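Local coordinates for arginine decarboxylase, A207R protein (PDB 2NVA) that probably decarboxylates arginine to agmatine with pyridoxal 5'-phosphate as cofactor, as a viral relative of the eukaryotic ornithine decarboxylases, at residues S285-F290 against L357-N362; T266-K271 against Y280-S285; P13-S18 against E366-Y371; Y261-T266 against W344-S349. All blocks are in the same frame, centred on the assembly; numbering follows the deposited sequence.

Interaction 1 of 4, residues S285-F290 against L357-N362. With PL2 ((4-{[(4-{[amino(imino)methyl]amino}butyl)amino]methyl}-5-hydroxy-6-methylpyridin-3-yl)methyl dihydrogen phosphate), chain J.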
# COMPACT_ATOMS: atom_id res chain seq x y z
N SER A 285 7.67 -1.13 7.93
CA SER A 285 7.37 -2.15 6.92
C SER A 285 7.16 -1.56 5.53
O SER A 285 7.03 -0.34 5.39
CB SER A 285 6.15 -2.99 7.34
OG SER A 285 4.93 -2.36 6.96
N THR A 286 7.14 -2.43 4.52
CA THR A 286 6.81 -2.03 3.15
C THR A 286 5.34 -1.56 3.04
O THR A 286 4.98 -0.88 2.09
CB THR A 286 7.04 -3.16 2.14
OG1 THR A 286 6.26 -4.30 2.50
CG2 THR A 286 8.51 -3.53 2.10
N TYR A 287 4.53 -1.93 4.03
CA TYR A 287 3.15 -1.44 4.15
C TYR A 287 3.05 -0.17 5.00
O TYR A 287 1.97 0.43 5.14
CB TYR A 287 2.27 -2.54 4.75
CG TYR A 287 2.10 -3.74 3.86
CD1 TYR A 287 1.26 -3.69 2.75
CD2 TYR A 287 2.82 -4.92 4.09
CE1 TYR A 287 1.09 -4.80 1.92
CE2 TYR A 287 2.66 -6.04 3.26
CZ TYR A 287 1.79 -5.97 2.19
OH TYR A 287 1.62 -7.07 1.37
N GLY A 288 4.18 0.23 5.57
CA GLY A 288 4.25 1.48 6.32
C GLY A 288 4.98 2.50 5.49
O GLY A 288 4.45 2.98 4.48
N GLY A 289 6.21 2.82 5.88
CA GLY A 289 7.00 3.85 5.21
C GLY A 289 7.88 3.36 4.06
O GLY A 289 8.51 4.18 3.37
N PHE A 290 7.91 2.05 3.84
CA PHE A 290 8.85 1.46 2.87
C PHE A 290 8.24 0.91 1.59
O PHE A 290 8.77 -0.05 1.00
CB PHE A 290 9.74 0.41 3.55
CG PHE A 290 10.72 1.00 4.53
CD1 PHE A 290 12.02 1.33 4.14
CD2 PHE A 290 10.33 1.28 5.84
CE1 PHE A 290 12.91 1.91 5.04
CE2 PHE A 290 11.23 1.84 6.75
CZ PHE A 290 12.51 2.16 6.34
N LEU A 357 2.25 6.97 1.70
CA LEU A 357 1.77 5.65 1.29
C LEU A 357 1.55 4.66 2.44
O LEU A 357 1.44 3.45 2.23
CB LEU A 357 2.70 5.07 0.24
CG LEU A 357 2.39 5.65 -1.15
CD1 LEU A 357 3.64 5.78 -1.96
CD2 LEU A 357 1.37 4.77 -1.85
N THR A 358 1.46 5.20 3.65
CA THR A 358 1.30 4.40 4.87
C THR A 358 -0.04 3.66 4.87
O THR A 358 -1.06 4.22 4.48
CB THR A 358 1.44 5.29 6.14
OG1 THR A 358 2.75 5.88 6.11
CG2 THR A 358 1.33 4.45 7.40
N THR A 359 -0.04 2.40 5.31
CA THR A 359 -1.28 1.68 5.63
C THR A 359 -1.28 1.25 7.09
O THR A 359 -0.24 1.26 7.76
CB THR A 359 -1.47 0.38 4.80
OG1 THR A 359 -0.61 -0.65 5.31
CG2 THR A 359 -1.18 0.62 3.31
N SER A 360 -2.46 0.84 7.57
CA SER A 360 -2.57 0.27 8.91
C SER A 360 -2.68 -1.25 8.86
O SER A 360 -3.20 -1.86 9.80
CB SER A 360 -3.74 0.90 9.68
OG SER A 360 -4.97 0.74 9.01
N PHE A 361 -2.19 -1.86 7.78
CA PHE A 361 -2.22 -3.32 7.62
C PHE A 361 -1.56 -3.98 8.84
O PHE A 361 -0.51 -3.55 9.30
CB PHE A 361 -1.51 -3.72 6.33
CG PHE A 361 -1.64 -5.20 5.98
CD1 PHE A 361 -2.88 -5.85 6.04
CD2 PHE A 361 -0.52 -5.92 5.56
CE1 PHE A 361 -2.99 -7.21 5.70
CE2 PHE A 361 -0.62 -7.27 5.23
CZ PHE A 361 -1.86 -7.92 5.30
N ASN A 362 -2.20 -5.03 9.36
CA ASN A 362 -1.76 -5.76 10.56
C ASN A 362 -1.84 -4.96 11.87
O ASN A 362 -1.46 -5.46 12.93
CB ASN A 362 -0.32 -6.27 10.40
CG ASN A 362 -0.23 -7.54 9.57
OD1 ASN A 362 -0.90 -7.70 8.54
ND2 ASN A 362 0.63 -8.45 10.01
N1 PL2 J . -2.31 -16.47 10.54
C2 PL2 J . -1.12 -15.88 10.31
C2A PL2 J . -0.03 -15.99 11.39
C3 PL2 J . -0.90 -15.21 9.10
O3 PL2 J . 0.32 -14.64 8.88
C4 PL2 J . -1.93 -15.14 8.13
C4A PL2 J . -1.80 -14.42 6.77
C5 PL2 J . -3.16 -15.78 8.45
C6 PL2 J . -3.31 -16.44 9.66
P PL2 J . -5.34 -16.40 5.24
N PL2 J . -0.41 -14.30 6.31
CA PL2 J . -0.17 -12.93 5.79
CG PL2 J . -0.51 -11.52 3.71
OP2 PL2 J . -4.88 -16.74 3.77
OP3 PL2 J . -6.14 -15.00 5.13
OP1 PL2 J . -6.24 -17.43 5.80
OP4 PL2 J . -4.02 -16.12 6.14
C5M PL2 J . -4.32 -15.76 7.45
CB PL2 J . -1.15 -12.56 4.65
CD PL2 J . -1.41 -11.24 2.49
NE PL2 J . -0.95 -9.98 1.88
CZ PL2 J . -1.65 -9.29 0.98
NH2 PL2 J . -1.15 -8.14 0.50
NH1 PL2 J . -2.83 -9.73 0.56
O HOH W 1 2.36 0.88 1.69

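Interaction 2 of 4, residues T266-K271 against Y280-S285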
# COMPACT_ATOMS: atom_id res chain seq x y z
N THR A 266 13.94 3.91 12.78
CA THR A 266 13.20 2.70 13.12
C THR A 266 14.05 1.81 14.02
O THR A 266 15.29 1.83 13.95
CB THR A 266 12.70 1.95 11.85
OG1 THR A 266 11.95 0.79 12.22
CG2 THR A 266 13.84 1.52 10.93
N GLN A 267 13.37 1.01 14.85
CA GLN A 267 14.05 0.22 15.87
C GLN A 267 14.02 -1.27 15.54
O GLN A 267 13.03 -1.77 15.01
CB GLN A 267 13.38 0.46 17.24
CG GLN A 267 14.18 -0.05 18.42
CD GLN A 267 13.42 0.07 19.74
OE1 GLN A 267 12.25 -0.28 19.82
NE2 GLN A 267 14.09 0.57 20.78
N VAL A 268 15.11 -1.96 15.88
CA VAL A 268 15.16 -3.42 15.83
C VAL A 268 14.29 -3.97 16.97
O VAL A 268 14.57 -3.73 18.14
CB VAL A 268 16.60 -3.96 16.00
CG1 VAL A 268 16.61 -5.49 15.95
CG2 VAL A 268 17.53 -3.36 14.93
N ILE A 269 13.24 -4.67 16.59
CA ILE A 269 12.30 -5.22 17.57
C ILE A 269 12.36 -6.74 17.69
O ILE A 269 11.84 -7.29 18.66
CB ILE A 269 10.84 -4.71 17.34
CG1 ILE A 269 10.25 -5.18 16.01
CG2 ILE A 269 10.77 -3.18 17.47
CD1 ILE A 269 9.59 -6.56 16.10
N GLY A 270 12.98 -7.40 16.71
CA GLY A 270 13.13 -8.85 16.72
C GLY A 270 14.39 -9.26 15.98
O GLY A 270 14.91 -8.50 15.15
N LYS A 271 14.88 -10.45 16.26
CA LYS A 271 16.17 -10.88 15.72
C LYS A 271 16.21 -12.39 15.65
O LYS A 271 15.65 -13.07 16.50
CB LYS A 271 17.30 -10.36 16.63
CG LYS A 271 18.73 -10.65 16.15
CD LYS A 271 19.77 -10.08 17.15
CE LYS A 271 21.19 -10.50 16.74
NZ LYS A 271 22.23 -9.90 17.64
N TYR A 280 16.72 -9.42 11.01
CA TYR A 280 16.18 -8.42 11.94
C TYR A 280 14.79 -8.01 11.52
O TYR A 280 14.49 -7.92 10.33
CB TYR A 280 17.06 -7.18 11.97
CG TYR A 280 18.50 -7.48 12.30
CD1 TYR A 280 18.89 -7.80 13.61
CD2 TYR A 280 19.47 -7.46 11.30
CE1 TYR A 280 20.22 -8.08 13.91
CE2 TYR A 280 20.81 -7.75 11.59
CZ TYR A 280 21.17 -8.05 12.90
OH TYR A 280 22.50 -8.32 13.17
N PHE A 281 13.95 -7.73 12.52
CA PHE A 281 12.61 -7.23 12.27
C PHE A 281 12.51 -5.85 12.88
O PHE A 281 12.96 -5.64 14.00
CB PHE A 281 11.57 -8.16 12.89
CG PHE A 281 11.43 -9.44 12.14
CD1 PHE A 281 10.32 -9.66 11.33
CD2 PHE A 281 12.43 -10.40 12.20
CE1 PHE A 281 10.20 -10.87 10.61
CE2 PHE A 281 12.32 -11.60 11.47
CZ PHE A 281 11.21 -11.83 10.68
N PHE A 282 11.96 -4.91 12.10
CA PHE A 282 11.86 -3.49 12.49
C PHE A 282 10.43 -3.08 12.76
O PHE A 282 9.50 -3.74 12.29
CB PHE A 282 12.43 -2.61 11.38
CG PHE A 282 13.92 -2.77 11.22
CD1 PHE A 282 14.81 -1.90 11.89
CD2 PHE A 282 14.45 -3.81 10.45
CE1 PHE A 282 16.19 -2.06 11.76
CE2 PHE A 282 15.83 -3.99 10.33
CZ PHE A 282 16.70 -3.10 10.98
N ASN A 283 10.24 -1.99 13.51
CA ASN A 283 8.89 -1.47 13.73
C ASN A 283 8.41 -0.59 12.57
O ASN A 283 7.68 0.40 12.75
CB ASN A 283 8.74 -0.78 15.10
CG ASN A 283 9.65 0.44 15.27
OD1 ASN A 283 10.51 0.73 14.43
ND2 ASN A 283 9.44 1.17 16.35
N GLU A 284 8.85 -0.96 11.37
CA GLU A 284 8.44 -0.36 10.10
C GLU A 284 8.21 -1.47 9.09
O GLU A 284 8.50 -2.65 9.37
CB GLU A 284 9.51 0.58 9.59
CG GLU A 284 9.24 2.04 9.89
CD GLU A 284 7.98 2.59 9.21
OE1 GLU A 284 7.47 3.61 9.70
OE2 GLU A 284 7.51 2.00 8.21
N SER A 285 7.67 -1.13 7.93
CA SER A 285 7.37 -2.15 6.92
C SER A 285 7.16 -1.56 5.53
O SER A 285 7.03 -0.34 5.39
CB SER A 285 6.15 -2.99 7.34
OG SER A 285 4.93 -2.36 6.96

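Interaction 3 of 4, residues P13-S18 against E366-Y371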
# COMPACT_ATOMS: atom_id res chain seq x y z
N PRO A 13 13.16 9.45 25.83
CA PRO A 13 13.60 8.09 26.08
C PRO A 13 12.47 7.05 26.01
O PRO A 13 12.75 5.86 25.98
CB PRO A 13 14.19 8.17 27.50
CG PRO A 13 13.50 9.30 28.13
CD PRO A 13 13.28 10.29 27.05
N HIS A 14 11.22 7.50 25.98
CA HIS A 14 10.11 6.55 25.87
C HIS A 14 9.54 6.46 24.47
O HIS A 14 8.44 5.93 24.25
CB HIS A 14 9.07 6.86 26.93
CG HIS A 14 9.63 6.70 28.31
ND1 HIS A 14 9.57 7.69 29.27
CD2 HIS A 14 10.38 5.70 28.83
CE1 HIS A 14 10.20 7.27 30.35
NE2 HIS A 14 10.71 6.07 30.11
N GLN A 15 10.32 6.95 23.51
CA GLN A 15 9.96 6.81 22.10
C GLN A 15 9.81 5.33 21.75
O GLN A 15 10.71 4.52 22.03
CB GLN A 15 11.03 7.49 21.21
CG GLN A 15 10.73 7.47 19.70
CD GLN A 15 9.49 8.26 19.32
OE1 GLN A 15 8.71 7.82 18.47
NE2 GLN A 15 9.30 9.42 19.92
N THR A 16 8.67 4.95 21.16
CA THR A 16 8.52 3.56 20.72
C THR A 16 8.24 3.44 19.23
O THR A 16 8.82 2.58 18.58
CB THR A 16 7.45 2.75 21.50
OG1 THR A 16 6.18 3.41 21.41
CG2 THR A 16 7.82 2.64 22.95
N LYS A 17 7.35 4.28 18.70
CA LYS A 17 7.02 4.28 17.27
C LYS A 17 8.22 4.70 16.43
O LYS A 17 9.08 5.43 16.89
CB LYS A 17 5.90 5.28 16.96
CG LYS A 17 4.63 5.13 17.74
CD LYS A 17 3.65 6.17 17.21
CE LYS A 17 2.58 6.51 18.21
NZ LYS A 17 1.66 5.37 18.43
N SER A 18 8.25 4.25 15.17
CA SER A 18 9.21 4.79 14.22
C SER A 18 8.90 6.28 14.04
O SER A 18 7.79 6.72 14.33
CB SER A 18 9.13 4.06 12.89
OG SER A 18 7.85 4.24 12.31
N GLU A 366 1.94 3.12 12.38
CA GLU A 366 2.00 4.36 13.15
C GLU A 366 3.41 4.92 13.15
O GLU A 366 4.39 4.18 13.09
CB GLU A 366 1.50 4.14 14.59
CG GLU A 366 0.03 3.73 14.63
CD GLU A 366 -0.63 4.11 15.91
OE1 GLU A 366 -0.38 3.43 16.94
OE2 GLU A 366 -1.43 5.08 15.91
N TYR A 367 3.48 6.25 13.20
CA TYR A 367 4.77 6.93 13.26
C TYR A 367 4.60 8.30 13.86
O TYR A 367 3.51 8.88 13.82
CB TYR A 367 5.42 7.03 11.86
CG TYR A 367 4.58 7.81 10.85
CD1 TYR A 367 4.70 9.18 10.73
CD2 TYR A 367 3.69 7.15 10.01
CE1 TYR A 367 3.93 9.91 9.83
CE2 TYR A 367 2.92 7.87 9.10
CZ TYR A 367 3.05 9.24 9.01
OH TYR A 367 2.29 9.96 8.10
N ASP A 368 5.68 8.81 14.43
CA ASP A 368 5.74 10.21 14.87
C ASP A 368 6.53 11.06 13.87
O ASP A 368 7.22 10.53 13.00
CB ASP A 368 6.42 10.29 16.24
CG ASP A 368 5.59 9.65 17.35
OD1 ASP A 368 4.35 9.83 17.35
OD2 ASP A 368 6.17 8.98 18.22
N VAL A 369 6.44 12.38 14.01
CA VAL A 369 7.22 13.29 13.17
C VAL A 369 7.85 14.35 14.06
O VAL A 369 7.16 14.99 14.84
CB VAL A 369 6.34 13.97 12.08
CG1 VAL A 369 7.21 14.82 11.17
CG2 VAL A 369 5.59 12.93 11.24
N TYR A 370 9.17 14.51 13.94
CA TYR A 370 9.90 15.57 14.66
C TYR A 370 10.45 16.54 13.64
O TYR A 370 11.08 16.12 12.66
CB TYR A 370 11.06 14.98 15.44
CG TYR A 370 10.64 14.17 16.65
CD1 TYR A 370 10.39 14.79 17.87
CD2 TYR A 370 10.52 12.79 16.57
CE1 TYR A 370 10.00 14.05 18.99
CE2 TYR A 370 10.13 12.04 17.67
CZ TYR A 370 9.86 12.67 18.87
OH TYR A 370 9.51 11.92 19.97
N TYR A 371 10.24 17.83 13.86
CA TYR A 371 10.77 18.86 12.97
C TYR A 371 11.99 19.51 13.61
O TYR A 371 11.99 19.81 14.80
CB TYR A 371 9.71 19.92 12.66
CG TYR A 371 8.47 19.33 12.04
CD1 TYR A 371 8.45 18.98 10.69
CD2 TYR A 371 7.33 19.11 12.80
CE1 TYR A 371 7.32 18.42 10.12
CE2 TYR A 371 6.20 18.54 12.25
CZ TYR A 371 6.20 18.21 10.90
OH TYR A 371 5.07 17.66 10.34
O HOH W 2 6.35 6.50 20.40
O HOH W 3 6.26 2.39 14.17

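Interaction 4 of 4, residues Y261-T266 against W344-S349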
# COMPACT_ATOMS: atom_id res chain seq x y z
N TYR A 261 13.98 15.80 2.45
CA TYR A 261 13.28 16.49 3.53
C TYR A 261 13.35 15.76 4.87
O TYR A 261 13.42 16.39 5.93
CB TYR A 261 11.82 16.71 3.12
CG TYR A 261 10.93 17.38 4.17
CD1 TYR A 261 11.30 18.59 4.78
CD2 TYR A 261 9.69 16.83 4.51
CE1 TYR A 261 10.47 19.20 5.72
CE2 TYR A 261 8.86 17.42 5.43
CZ TYR A 261 9.25 18.62 6.03
OH TYR A 261 8.41 19.21 6.95
N SER A 262 13.30 14.43 4.81
CA SER A 262 13.15 13.60 6.00
C SER A 262 14.13 12.44 6.03
O SER A 262 14.58 11.97 4.98
CB SER A 262 11.73 13.03 6.09
OG SER A 262 10.76 14.06 6.07
N VAL A 263 14.46 11.99 7.24
CA VAL A 263 15.03 10.65 7.44
C VAL A 263 13.99 9.86 8.22
O VAL A 263 13.15 10.45 8.89
CB VAL A 263 16.41 10.67 8.18
CG1 VAL A 263 17.43 11.53 7.40
CG2 VAL A 263 16.26 11.19 9.62
N LEU A 264 14.03 8.53 8.14
CA LEU A 264 13.09 7.70 8.90
C LEU A 264 13.85 6.81 9.88
O LEU A 264 14.63 5.98 9.46
CB LEU A 264 12.23 6.85 7.96
CG LEU A 264 11.20 5.90 8.60
CD1 LEU A 264 10.30 6.59 9.63
CD2 LEU A 264 10.35 5.25 7.49
N ALA A 265 13.61 7.02 11.17
CA ALA A 265 14.26 6.24 12.23
C ALA A 265 13.35 5.09 12.66
O ALA A 265 12.15 5.27 12.83
CB ALA A 265 14.56 7.13 13.42
N THR A 266 13.94 3.91 12.78
CA THR A 266 13.20 2.70 13.12
C THR A 266 14.05 1.81 14.02
O THR A 266 15.29 1.83 13.95
CB THR A 266 12.70 1.95 11.85
OG1 THR A 266 11.95 0.79 12.22
CG2 THR A 266 13.84 1.52 10.93
N TRP A 344 18.51 1.51 17.38
CA TRP A 344 17.81 2.33 16.40
C TRP A 344 18.70 2.54 15.20
O TRP A 344 19.94 2.63 15.33
CB TRP A 344 17.45 3.70 17.02
CG TRP A 344 16.31 3.66 18.00
CD1 TRP A 344 16.38 3.43 19.35
CD2 TRP A 344 14.93 3.90 17.71
NE1 TRP A 344 15.12 3.50 19.92
CE2 TRP A 344 14.22 3.78 18.92
CE3 TRP A 344 14.23 4.19 16.53
CZ2 TRP A 344 12.82 3.95 18.99
CZ3 TRP A 344 12.85 4.36 16.60
CH2 TRP A 344 12.16 4.23 17.81
N VAL A 345 18.08 2.62 14.04
CA VAL A 345 18.78 3.01 12.82
C VAL A 345 17.97 4.10 12.15
O VAL A 345 16.80 4.30 12.50
CB VAL A 345 18.97 1.81 11.84
CG1 VAL A 345 19.70 0.64 12.54
CG2 VAL A 345 17.63 1.32 11.27
N TYR A 346 18.57 4.81 11.20
CA TYR A 346 17.75 5.65 10.34
C TYR A 346 18.09 5.47 8.87
O TYR A 346 19.21 5.12 8.52
CB TYR A 346 17.79 7.12 10.77
CG TYR A 346 19.07 7.84 10.44
CD1 TYR A 346 19.24 8.49 9.21
CD2 TYR A 346 20.11 7.91 11.37
CE1 TYR A 346 20.41 9.15 8.89
CE2 TYR A 346 21.29 8.59 11.06
CZ TYR A 346 21.43 9.19 9.82
OH TYR A 346 22.60 9.86 9.53
N PHE A 347 17.10 5.73 8.02
CA PHE A 347 17.27 5.67 6.58
C PHE A 347 17.29 7.09 6.04
O PHE A 347 16.31 7.84 6.19
CB PHE A 347 16.12 4.88 5.95
CG PHE A 347 16.18 3.41 6.26
CD1 PHE A 347 16.80 2.53 5.37
CD2 PHE A 347 15.65 2.90 7.45
CE1 PHE A 347 16.87 1.16 5.64
CE2 PHE A 347 15.71 1.53 7.74
CZ PHE A 347 16.34 0.66 6.83
N PRO A 348 18.43 7.48 5.43
CA PRO A 348 18.58 8.83 4.90
C PRO A 348 17.64 9.08 3.71
O PRO A 348 17.25 8.14 3.05
CB PRO A 348 20.04 8.88 4.42
CG PRO A 348 20.73 7.72 5.09
CD PRO A 348 19.66 6.67 5.25
N SER A 349 17.32 10.36 3.46
CA SER A 349 16.60 10.78 2.25
C SER A 349 15.32 9.98 2.05
O SER A 349 15.09 9.37 1.00
CB SER A 349 17.51 10.71 1.02
OG SER A 349 18.67 11.55 1.21

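Interaction 1 of 4, residues S285-F290 against L357-N362
Y287 meets T359 at its root and F361 over one face of its ring, and following the tyrosine outward from CB takes in most of this buried contact. Its CB lies 3.5 Å from T359 OG1. The same hydroxyl donates to the backbone oxygen Y287 O (2.8 Å), tilted from the carbonyl plane, while T359 N reaches Y287 O nearly along the C=O axis, also at 2.8 Å. One residue thus grips a single acceptor with two donors, and T359 OG1 accepts from F361 N, forming an ST turn. Y287 is the third residue of a type I beta turn from S285 to G288, set in a loop that lines the active site. As in ornithine decarboxylase-like enzymes, that site is composite: G216, G254 and R255 of the second subunit bind the same cofactor-agmatine adduct through their backbone N-H groups. Beyond CB, the Y287 and F361 side chains run side by side in the same direction, but their rings are turned edge to face. F361 CD2 stands 3.7 Å above the centre of one tyrosine face, with planes 61° apart. F295 of the second subunit also meets the tyrosine ring. At the tip, Y287 OH accepts from the guanidinium nitrogen PL2 NH2 at 3.1 Å and is hydrogen-bonded to D325, which itself binds the adduct. Away from the rings, a water donates to T286 O and L357 O.

Interaction 2 of 4, residues T266-K271 against Y280-S285
Opposite the single residue F281, the facing strand places two, I269 and G270, which makes a classic beta bulge in an antiparallel hairpin. Among the backbone bonds, F281 O accepts from I269 N at 2.8 Å and from G270 N at 3.2 Å, so one carbonyl serves two successive residues and the register shifts by one. F281 N returns a bond to G270 O, and N283 N bonds to Q267 O beyond the last regular pair, V268 with F282.

Side-chain polar bonds close that end of the ladder. N283 OD1 is held by two donors: T266 OG1 at 2.6 Å and Q267 N at 2.9 Å, the latter nearly straight at N-H (173°) though it stands above the amide plane. With CG set between the backbone N and the carbonyl carbon (chi1 62°), the N283 side chain turns back toward the facing strand and runs antiparallel to that of T266.

Apolar contacts gather on the face that carries V268, K271, Y280 and F282. V268 forks between two rings, its CG1 4.0 Å from Y280 CD1 and its CG2 3.7 Å from F282 CE1. The extended K271 chain lies alongside Y280, pointing the same way, with CG 3.7 Å from Y280 CE1. Near the bulge, I269 CD1 packs on F281 CB, the two side chains crossing at about a right angle.

The hairpin belongs to the mixed sheet of the beta domain: strand 262-274 also pairs antiparallel with strand 344-347, strand 277-282 runs parallel to 314-320, and I269 O accepts from K120 of the second subunit.

Interaction 3 of 4, residues P13-S18 against E366-Y371
The loop ending at S18 meets strand 367-371 steeply, the touching parts running 111° apart, and a direct backbone bond ties them where they come together: D368 N donates to S18 O at 3.0 Å. A water adds a second link, accepting from S18 N and donating to E366 O. Another water accepts from T16 N and gives a weak bond to the D368 carboxylate.

Among the side chains, K17 does most of the reaching. Its aliphatic part crosses D368 at about a right angle, with CD 3.7 Å from D368 OD1. The chain then bends at its last torsion (chi4 -68°), which carries NZ to 3.2 Å from E366 OE1 in a surface salt bridge whose hydrogen bond is weak. D368 OD1 stays 5.3 Å from K17 NZ, too far to touch, although its charge would probably favour the lysine there. Q15 sends its amide tip to tip toward both the D368 carboxylate and the Y370 hydroxyl, its plane almost perpendicular to that of the carboxylate (88°). S18 OG sits 3.7 Å from Y367 CB and is hydrogen-bonded to E284.

Strand 18-22, which follows the loop, runs parallel to 367-371, so the two ends of the chain meet in one sheet. Such an arrangement is typical of ornithine decarboxylase-like enzymes, whose N-terminal strand joins the C-terminal beta domain before the chain enters the TIM barrel.

Interaction 4 of 4, residues Y261-T266 against W344-S349
T266 and V345 form a hydrogen-bonded antiparallel pair, with T266 N reaching V345 O and V345 N reaching T266 O, both at 2.9 Å. The threonine is the residue most buried by this contact. Its CG2, lying between the backbone N and the carbonyl carbon, touches two residues of the other strand: V345 CG2 at 3.8 Å, where the side chains lie side by side, and F347 CE2 at 3.7 Å, met at the edge of the ring. W344 also meets the threonine, through its backbone: CE3 of the six-membered ring comes to 3.5 Å from T266 C, at an oblique approach.

F347 comes next. Its backbone makes the second pair of bonds, F347 N to L264 O and L264 N to F347 O, and L264 O also lies beside the edge of its ring, near the ring plane. Beyond the two strands, F290 packs on this ring edge to face.

The strands belong to the mixed sheet of the beta domain, with axes at 154°; between the two bonded pairs, A265 and Y346 form a non-hydrogen-bonded one whose CA atoms come within 4.0 Å. In the same sheet, strand 262-274 also runs antiparallel to 18-22, where V263 and A265 bond through their backbones to V21 and F19.

V263, the third main contributor, crosses Y346 obliquely. Its CB is 3.7 Å from Y346 CD1, and its CG1, anti to the carbonyl carbon, reaches on to P348 CA at 3.9 Å, where the strand gives way to loop.

Three of the four contacts are buried and interaction 3 lies at the surface, and their chemistry follows. Interactions 2 and 4 share T266 and strand 262-274, building neighbouring ladders of one sheet from backbone bonds and apolar packing. Interaction 3 encloses the others along the chain and relies more on charge and water. Interaction 1 joins two loops at the ligand pocket, and one of its hydroxyls, that of Y287, bonds to the bound adduct. E284 of interaction 2 connects several of them: its carboxylate is hydrogen-bonded to both S18 of interaction 3 and G289 of interaction 1. F290 also packs on L264, bringing interaction 1 onto interaction 4. Interactions 1 and 2 both touch the second subunit.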